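Local coordinates for peptidoglycan D,D-transpeptidase FtsI (Yersinia pestis, PDB 6SYN), which probably catalyses the D,D-transpeptidation that cross-links septal peptidoglycan during cell division and, as a class B penicillin-binding protein, is a target of beta-lactams, at residues A[456-460]-A[485-491]; A[189-194]-A[219-225]. One frame throughout, in Å; residues are numbered along the deposited sequence.

Contact 1: A[456-460]-A[485-491]; sequences YLAYT and YYGGAVS. With CB9 ((2R,4S)-2-[(1R)-1-{[(2S)-2-carboxy-2-phenylacetyl]amino}-2-oxoethyl]-5,5-dimethyl-1,3-thiazolidine-4-carboxylic acid), chain D.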
loop_
_atom_site.group_PDB
_atom_site.type_symbol
_atom_site.label_atom_id
_atom_site.label_comp_id
_atom_site.label_asym_id
_atom_site.label_seq_id
_atom_site.Cartn_x
_atom_site.Cartn_y
_atom_site.Cartn_z
ATOM N N TYR A 456 15.471 5.231 -6.883
ATOM C CA TYR A 456 15.365 3.919 -6.187
ATOM C C TYR A 456 14.011 3.744 -5.491
ATOM O O TYR A 456 13.383 4.739 -5.090
ATOM C CB TYR A 456 16.526 3.760 -5.202
ATOM C CG TYR A 456 17.882 4.055 -5.794
ATOM C CD1 TYR A 456 18.531 3.127 -6.592
ATOM C CD2 TYR A 456 18.508 5.272 -5.574
ATOM C CE1 TYR A 456 19.773 3.394 -7.146
ATOM C CE2 TYR A 456 19.748 5.558 -6.121
ATOM C CZ TYR A 456 20.384 4.615 -6.911
ATOM O OH TYR A 456 21.608 4.888 -7.452
ATOM N N LEU A 457 13.581 2.482 -5.393
ATOM C CA LEU A 457 12.495 2.001 -4.503
ATOM C C LEU A 457 13.127 1.409 -3.238
ATOM O O LEU A 457 13.670 0.293 -3.322
ATOM C CB LEU A 457 11.679 0.927 -5.227
ATOM C CG LEU A 457 11.000 1.364 -6.519
ATOM C CD1 LEU A 457 10.461 0.156 -7.264
ATOM C CD2 LEU A 457 9.887 2.358 -6.232
ATOM N N ALA A 458 13.062 2.134 -2.120
ATOM C CA ALA A 458 13.513 1.662 -0.791
ATOM C C ALA A 458 12.462 0.690 -0.250
ATOM O O ALA A 458 11.334 1.131 0.045
ATOM C CB ALA A 458 13.757 2.823 0.143
ATOM N N TYR A 459 12.839 -0.587 -0.157
ATOM C CA TYR A 459 11.984 -1.729 0.246
ATOM C C TYR A 459 12.397 -2.249 1.623
ATOM O O TYR A 459 13.602 -2.335 1.910
ATOM C CB TYR A 459 12.157 -2.904 -0.717
ATOM C CG TYR A 459 11.320 -2.897 -1.969
ATOM C CD1 TYR A 459 9.976 -3.226 -1.930
ATOM C CD2 TYR A 459 11.890 -2.652 -3.207
ATOM C CE1 TYR A 459 9.210 -3.278 -3.081
ATOM C CE2 TYR A 459 11.137 -2.694 -4.368
ATOM C CZ TYR A 459 9.791 -3.010 -4.304
ATOM O OH TYR A 459 9.039 -3.058 -5.440
ATOM N N THR A 460 11.414 -2.637 2.431
ATOM C CA THR A 460 11.584 -3.599 3.549
ATOM C C THR A 460 10.283 -4.393 3.673
ATOM O O THR A 460 9.224 -3.778 3.882
ATOM C CB THR A 460 12.037 -2.897 4.836
ATOM O OG1 THR A 460 13.414 -2.557 4.669
ATOM C CG2 THR A 460 11.886 -3.757 6.072
ATOM N N TYR A 485 19.089 6.208 0.509
ATOM C CA TYR A 485 18.112 5.619 -0.448
ATOM C C TYR A 485 17.975 4.093 -0.295
ATOM O O TYR A 485 17.020 3.561 -0.869
ATOM C CB TYR A 485 18.482 6.023 -1.878
ATOM C CG TYR A 485 19.904 5.711 -2.264
ATOM C CD1 TYR A 485 20.920 6.620 -2.017
ATOM C CD2 TYR A 485 20.240 4.508 -2.865
ATOM C CE1 TYR A 485 22.232 6.344 -2.360
ATOM C CE2 TYR A 485 21.547 4.218 -3.219
ATOM C CZ TYR A 485 22.548 5.140 -2.963
ATOM O OH TYR A 485 23.846 4.881 -3.289
ATOM N N TYR A 486 18.865 3.407 0.431
ATOM C CA TYR A 486 18.772 1.944 0.695
ATOM C C TYR A 486 17.504 1.631 1.493
ATOM O O TYR A 486 17.157 2.428 2.396
ATOM C CB TYR A 486 19.933 1.427 1.549
ATOM C CG TYR A 486 21.250 1.211 0.848
ATOM C CD1 TYR A 486 21.491 1.703 -0.425
ATOM C CD2 TYR A 486 22.285 0.551 1.491
ATOM C CE1 TYR A 486 22.714 1.520 -1.049
ATOM C CE2 TYR A 486 23.515 0.366 0.885
ATOM C CZ TYR A 486 23.730 0.850 -0.393
ATOM O OH TYR A 486 24.934 0.671 -1.010
ATOM N N GLY A 487 16.873 0.486 1.210
ATOM C CA GLY A 487 15.751 -0.053 2.002
ATOM C C GLY A 487 16.123 -0.198 3.469
ATOM O O GLY A 487 15.279 0.132 4.329
ATOM N N GLY A 488 17.352 -0.657 3.739
ATOM C CA GLY A 488 17.894 -0.881 5.093
ATOM C C GLY A 488 17.978 0.407 5.896
ATOM O O GLY A 488 17.903 0.337 7.140
ATOM N N ALA A 489 18.122 1.540 5.206
ATOM C CA ALA A 489 18.369 2.877 5.789
ATOM C C ALA A 489 17.074 3.700 5.874
ATOM O O ALA A 489 16.987 4.555 6.774
ATOM C CB ALA A 489 19.408 3.580 4.949
ATOM N N VAL A 490 16.113 3.455 4.973
ATOM C CA VAL A 490 14.925 4.334 4.740
ATOM C C VAL A 490 13.626 3.606 5.110
ATOM O O VAL A 490 12.764 4.256 5.735
ATOM C CB VAL A 490 14.890 4.829 3.283
ATOM C CG1 VAL A 490 13.550 5.455 2.925
ATOM C CG2 VAL A 490 16.027 5.799 2.996
ATOM N N SER A 491 13.473 2.334 4.725
ATOM C CA SER A 491 12.223 1.544 4.921
ATOM C C SER A 491 12.326 0.618 6.147
ATOM O O SER A 491 11.321 0.514 6.880
ATOM C CB SER A 491 11.864 0.789 3.667
ATOM O OG SER A 491 11.618 1.693 2.598
HETATM C C CB9 D . 18.649 -5.737 -4.093
HETATM N N CB9 D . 20.354 -4.175 -5.069
HETATM O O CB9 D . 17.787 -4.895 -4.019
HETATM C CA CB9 D . 20.115 -5.461 -4.409
HETATM C CB CB9 D . 20.985 -5.688 -3.139
HETATM C CAA CB9 D . 22.454 -3.793 -0.399
HETATM C CAB CB9 D . 21.759 -2.057 -2.051
HETATM O OAD CB9 D . 19.426 -2.657 0.183
HETATM O OAE CB9 D . 22.005 -2.158 -9.002
HETATM O OAF CB9 D . 20.723 -5.154 -7.050
HETATM O OAG CB9 D . 19.084 -4.793 0.329
HETATM O OAH CB9 D . 20.032 -2.798 -8.527
HETATM C CAJ CB9 D . 22.448 0.635 -4.593
HETATM C CAK CB9 D . 23.418 -0.331 -4.729
HETATM C CAL CB9 D . 21.214 0.450 -5.171
HETATM C CAM CB9 D . 23.152 -1.488 -5.444
HETATM C CAN CB9 D . 20.940 -0.711 -5.884
HETATM N NAP CB9 D . 20.268 -5.452 -1.878
HETATM S SAQ CB9 D . 22.390 -4.534 -3.049
HETATM C CAR CB9 D . 19.503 -3.800 -0.235
HETATM C CAS CB9 D . 21.185 -2.597 -8.239
HETATM C CAT CB9 D . 20.851 -4.178 -6.311
HETATM C CAU CB9 D . 21.900 -1.711 -6.002
HETATM C CAX CB9 D . 20.183 -4.014 -1.598
HETATM C CAY CB9 D . 21.665 -2.972 -6.824
HETATM C CAZ CB9 D . 21.668 -3.525 -1.672
#
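Ala458 and Gly487 bring their backbones together, CA to CA 4.0 Å, and the chains spread slightly toward Thr460 and Ser491, whose CA atoms are 5.4 Å apart. Strand 455-464 of the five-stranded antiparallel sheet of the penicillin-binding transpeptidase domain here meets the short helix 487-490, with Tyr486 at its N-cap. Gly487 CA makes a CA-H...O contact with Tyr459 O (3.1 Å). Ser491 OG donates to Ala458 O at 2.6 Å, arriving from above the carbonyl plane, 78° out of it. The methyl of Ala458 packs against Val490 CG1 (3.8 Å). At the pocket end Tyr456 and Tyr485 form an offset stack, centroids 4.4 Å apart and planes at 18°. Tyr485 reaches it with CG set between backbone N and carbonyl carbon (chi1 53°); its CD2 sits over the rim of one Tyr456 face. Tyr456, Tyr485 and Tyr486 line the pocket of the penicillin-derived CB9. The phenyl group of CB9 reaches the edge of Tyr485 in plane, CAJ being 3.9 Å from CE2, while Thr442 OG1 is hydrogen-bonded to both CB9 and Gly487 N. CB9 methyl CAB lies over one face of the Tyr486 ring, 3.8 Å from its CE1.

Contact 2: A[189-194]-A[219-225]; sequences VYRELN and AMANSPS
Tyr190 extends its CG opposite the backbone N (chi1 169°), which carries the ring alongside Ala221 and Asn222, and Leu193 with the same setting (chi1 178°) lays CD2 against the strand. This is helix-on-sheet packing in the transpeptidase fold: helix 183-199 runs nearly along edge strand 217-223, the short segment axes 7.8 Å apart and inclined at 25°. Alanines on the strand leave room for the larger helix side chains. The two branches of Val189 divide between them, CG2 meeting Ala219 CB at 3.5 Å and CG1 meeting Ala221 CB at 3.8 Å. Ala221 CB also touches Tyr190 CB, and Leu193 CD2 comes to 3.5 Å from Ala221 O. Toward the strand end, Asn194 ND2 comes very close to Ser223 OG, but the N-H is poorly aimed at it and the bond is doubtful. Asn194 CB lies over one face of the Tyr190 ring, offset toward the rim. The phenol passes on toward Ser225, and Gln118 ties both, its NE2 bonding Tyr190 OH and its backbone O bonding Ser225 OG. At the ring's edge, and in its plane, Asn222 O lies 3.4 Å from Tyr190 CE1.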
loop_
_atom_site.group_PDB
_atom_site.type_symbol
_atom_site.label_atom_id
_atom_site.label_comp_id
_atom_site.label_asym_id
_atom_site.label_seq_id
_atom_site.Cartn_x
_atom_site.Cartn_y
_atom_site.Cartn_z
ATOM N N VAL A 189 0.071 2.381 10.934
ATOM C CA VAL A 189 0.725 2.143 9.616
ATOM C C VAL A 189 0.848 3.488 8.888
ATOM O O VAL A 189 1.985 3.900 8.617
ATOM C CB VAL A 189 -0.035 1.094 8.782
ATOM C CG1 VAL A 189 0.394 1.114 7.324
ATOM C CG2 VAL A 189 0.137 -0.302 9.361
ATOM N N TYR A 190 -0.272 4.152 8.596
ATOM C CA TYR A 190 -0.298 5.380 7.760
ATOM C C TYR A 190 0.597 6.460 8.381
ATOM O O TYR A 190 1.301 7.150 7.624
ATOM C CB TYR A 190 -1.716 5.917 7.570
ATOM C CG TYR A 190 -1.737 7.293 6.953
ATOM C CD1 TYR A 190 -1.635 7.465 5.582
ATOM C CD2 TYR A 190 -1.786 8.426 7.750
ATOM C CE1 TYR A 190 -1.618 8.730 5.017
ATOM C CE2 TYR A 190 -1.773 9.695 7.202
ATOM C CZ TYR A 190 -1.691 9.849 5.830
ATOM O OH TYR A 190 -1.682 11.101 5.295
ATOM N N ARG A 191 0.562 6.616 9.706
ATOM C CA ARG A 191 1.272 7.710 10.424
ATOM C C ARG A 191 2.786 7.527 10.273
ATOM O O ARG A 191 3.492 8.538 10.086
ATOM C CB ARG A 191 0.841 7.743 11.893
ATOM C CG ARG A 191 1.781 8.499 12.821
ATOM C CD ARG A 191 1.132 8.723 14.174
ATOM N NE ARG A 191 0.908 7.516 14.979
ATOM C CZ ARG A 191 -0.203 6.762 14.990
ATOM N NH1 ARG A 191 -0.277 5.717 15.801
ATOM N NH2 ARG A 191 -1.231 7.035 14.204
ATOM N N GLU A 192 3.272 6.291 10.362
ATOM C CA GLU A 192 4.718 5.975 10.222
ATOM C C GLU A 192 5.134 6.192 8.764
ATOM O O GLU A 192 6.230 6.739 8.539
ATOM C CB GLU A 192 4.993 4.553 10.717
ATOM C CG GLU A 192 4.747 4.390 12.206
ATOM C CD GLU A 192 5.601 5.287 13.084
ATOM O OE1 GLU A 192 6.725 5.612 12.674
ATOM O OE2 GLU A 192 5.137 5.658 14.171
ATOM N N LEU A 193 4.273 5.800 7.820
ATOM C CA LEU A 193 4.538 5.856 6.359
ATOM C C LEU A 193 4.601 7.318 5.907
ATOM O O LEU A 193 5.635 7.729 5.350
ATOM C CB LEU A 193 3.414 5.114 5.629
ATOM C CG LEU A 193 3.506 5.126 4.106
ATOM C CD1 LEU A 193 4.656 4.247 3.636
ATOM C CD2 LEU A 193 2.191 4.685 3.480
ATOM N N ASN A 194 3.514 8.054 6.149
ATOM C CA ASN A 194 3.327 9.477 5.761
ATOM C C ASN A 194 4.529 10.293 6.234
ATOM O O ASN A 194 5.152 10.961 5.393
ATOM C CB ASN A 194 2.026 10.035 6.332
ATOM C CG ASN A 194 1.574 11.280 5.610
ATOM O OD1 ASN A 194 1.297 12.301 6.235
ATOM N ND2 ASN A 194 1.502 11.204 4.293
ATOM N N ALA A 219 -4.169 -3.581 7.330
ATOM C CA ALA A 219 -3.783 -2.181 7.050
ATOM C C ALA A 219 -3.312 -2.053 5.599
ATOM O O ALA A 219 -2.614 -2.961 5.123
ATOM C CB ALA A 219 -2.722 -1.745 8.026
ATOM N N MET A 220 -3.684 -0.951 4.941
ATOM C CA MET A 220 -3.289 -0.614 3.549
ATOM C C MET A 220 -3.285 0.913 3.395
ATOM O O MET A 220 -4.372 1.497 3.192
ATOM C CB MET A 220 -4.268 -1.243 2.553
ATOM C CG MET A 220 -3.833 -1.133 1.107
ATOM S SD MET A 220 -5.163 -1.629 -0.011
ATOM C CE MET A 220 -4.673 -3.309 -0.390
ATOM N N ALA A 221 -2.106 1.534 3.495
ATOM C CA ALA A 221 -1.931 3.003 3.512
ATOM C C ALA A 221 -0.991 3.446 2.389
ATOM O O ALA A 221 -0.144 2.647 1.952
ATOM C CB ALA A 221 -1.418 3.442 4.857
ATOM N N ASN A 222 -1.168 4.689 1.939
ATOM C CA ASN A 222 -0.348 5.352 0.893
ATOM C C ASN A 222 -0.073 6.789 1.332
ATOM O O ASN A 222 -0.961 7.415 1.941
ATOM C CB ASN A 222 -1.038 5.359 -0.471
ATOM C CG ASN A 222 -1.602 4.009 -0.857
ATOM O OD1 ASN A 222 -0.861 3.122 -1.283
ATOM N ND2 ASN A 222 -2.910 3.845 -0.714
ATOM N N SER A 223 1.128 7.276 1.046
ATOM C CA SER A 223 1.498 8.708 1.132
ATOM C C SER A 223 2.091 9.111 -0.213
ATOM O O SER A 223 2.976 8.419 -0.708
ATOM C CB SER A 223 2.451 8.950 2.265
ATOM O OG SER A 223 2.772 10.329 2.368
ATOM N N PRO A 224 1.633 10.215 -0.850
ATOM C CA PRO A 224 0.638 11.125 -0.269
ATOM C C PRO A 224 -0.814 10.624 -0.286
ATOM O O PRO A 224 -1.151 9.779 -1.100
ATOM C CB PRO A 224 0.741 12.350 -1.183
ATOM C CG PRO A 224 1.097 11.756 -2.525
ATOM C CD PRO A 224 2.074 10.650 -2.185
ATOM N N SER A 225 -1.634 11.160 0.618
ATOM C CA SER A 225 -3.085 10.869 0.695
ATOM C C SER A 225 -3.856 12.122 0.280
ATOM O O SER A 225 -3.274 12.951 -0.450
ATOM C CB SER A 225 -3.484 10.385 2.061
ATOM O OG SER A 225 -4.710 9.666 1.998
#

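Overall arrangement
Both contacts pack helical segments against the same antiparallel sheet, contact 2 at its outermost strand 217-223 and contact 1 at strand 455-464, with strands 204-211 and 471-478 between them. Their centres are 16 Å apart and their nearest atoms about 7 Å, so they do not touch. Helix 492-505, which follows directly on contact 1, bridges them: Ala492 and Phe495 meet Thr460, and Ile498 meets Val189. Only contact 1 reaches the ligand. It borders strand 437-446, whose Thr440 and Thr442 hydrogen-bond CB9, whereas the nearest approach of contact 2 to CB9 is 16.7 Å, from Leu193 CD1 to CB9 OAD.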